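PDB 4YAR: 2-hydroxyethylphosphonate dioxygenase from Streptomyces viridochromogenes, which uses non-heme iron and O2 to cleave 2-hydroxyethylphosphonate to hydroxymethylphosphonate and formate during biosynthesis of the antibiotic phosphinothricin tripeptide. Local coordinates for residues Leu56-Pro60 with Ser61-Ala65. The protein carries 1 engineered substitution. Numbering follows the deposited sequence.
Sequences LSVEP and SQLAA
Glu59 and Gln62 close a tight turn on their backbones, Gln62 N donating to Glu59 O at 2.8 Å, and one residue further on Leu63 N repeats the step to Pro60 O at 3.0 Å. These two i to i+3 bonds make consecutive turns, which follow directly on the Schellman motif that ends helix 49-55, with Ser57 at positive phi as its C-prime residue, in the loop leading to strand 73-76. The Gln62 side chain folds back over the start of this turn. Its CG sits beside its own backbone N (chi1 -65°) and the chain then runs extended, which carries OE1 to Glu59 N at 2.8 Å; the bond is nearly straight, 164° at the hydrogen, and uses an in-plane lone pair of the amide. The same oxygen lies against Val58 CB at 3.2 Å. Val58 also meets Leu63, the two side chains crossing at about a right angle, with Val58 CG2 3.9 Å from Leu63 CG, while Leu56 CD1 makes a looser contact with Leu63 CD2. Trp11 of helix 5-15 touches both Val58 and Gln62, and Leu52 of helix 49-55 meets Leu63, placing the turn against the helices of the first HTH cro/C1-type domain. Glu59 thus has both its backbone N and O bonded to Gln62, a paired side-chain and main-chain grip that holds the OE1 end of the amide over Glu59 N, beside the buried aliphatic groups.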
# COMPACT_ATOMS: atom_id res chain seq x y z
N LEU A 56 20.82 -10.80 -24.18
CA LEU A 56 20.22 -9.47 -23.99
C LEU A 56 20.93 -8.69 -22.88
O LEU A 56 20.53 -7.59 -22.50
CB LEU A 56 18.75 -9.66 -23.65
CG LEU A 56 17.90 -10.18 -24.80
CD1 LEU A 56 16.47 -10.51 -24.39
CD2 LEU A 56 17.88 -9.16 -25.94
N SER A 57 22.03 -9.25 -22.41
CA SER A 57 22.79 -8.70 -21.28
C SER A 57 21.98 -8.29 -20.05
O SER A 57 22.20 -7.20 -19.49
CB SER A 57 23.69 -7.56 -21.75
OG SER A 57 24.30 -7.88 -23.00
N VAL A 58 21.06 -9.17 -19.64
CA VAL A 58 20.27 -8.99 -18.40
C VAL A 58 20.36 -10.20 -17.48
O VAL A 58 20.81 -11.29 -17.86
CB VAL A 58 18.77 -8.65 -18.64
CG1 VAL A 58 18.64 -7.33 -19.40
CG2 VAL A 58 18.00 -9.78 -19.34
N GLU A 59 19.93 -9.98 -16.25
CA GLU A 59 19.81 -11.04 -15.28
C GLU A 59 18.54 -11.82 -15.58
O GLU A 59 17.53 -11.23 -15.93
CB GLU A 59 19.76 -10.45 -13.86
CG GLU A 59 21.06 -9.73 -13.47
CD GLU A 59 22.27 -10.66 -13.47
OE1 GLU A 59 22.27 -11.67 -12.74
OE2 GLU A 59 23.25 -10.39 -14.21
N PRO A 60 18.57 -13.15 -15.44
CA PRO A 60 17.41 -13.95 -15.77
C PRO A 60 16.08 -13.46 -15.15
O PRO A 60 15.02 -13.58 -15.80
CB PRO A 60 17.80 -15.34 -15.26
CG PRO A 60 19.27 -15.39 -15.45
CD PRO A 60 19.73 -14.00 -15.09
N SER A 61 16.15 -12.91 -13.95
CA SER A 61 14.97 -12.35 -13.23
C SER A 61 14.36 -11.10 -13.87
O SER A 61 13.21 -10.70 -13.59
CB SER A 61 15.37 -12.00 -11.81
OG SER A 61 16.35 -10.97 -11.80
N GLN A 62 15.14 -10.45 -14.72
CA GLN A 62 14.60 -9.35 -15.48
C GLN A 62 13.73 -9.83 -16.63
O GLN A 62 13.04 -9.02 -17.24
CB GLN A 62 15.74 -8.50 -16.01
CG GLN A 62 16.55 -7.84 -14.91
CD GLN A 62 17.69 -6.99 -15.44
OE1 GLN A 62 18.79 -7.49 -15.68
NE2 GLN A 62 17.45 -5.71 -15.59
N LEU A 63 13.76 -11.12 -16.96
CA LEU A 63 12.83 -11.66 -17.94
C LEU A 63 11.74 -12.52 -17.31
O LEU A 63 10.85 -13.01 -18.02
CB LEU A 63 13.58 -12.54 -18.98
CG LEU A 63 14.68 -11.83 -19.74
CD1 LEU A 63 15.52 -12.80 -20.60
CD2 LEU A 63 14.05 -10.80 -20.63
N ALA A 64 11.83 -12.73 -16.01
CA ALA A 64 10.92 -13.64 -15.28
C ALA A 64 9.49 -13.14 -15.18
O ALA A 64 9.25 -11.96 -14.84
CB ALA A 64 11.45 -13.88 -13.89
N ALA A 65 8.54 -14.03 -15.41
CA ALA A 65 7.11 -13.72 -15.26
C ALA A 65 6.70 -13.87 -13.80
O ALA A 65 7.28 -14.65 -13.05
CB ALA A 65 6.25 -14.61 -16.16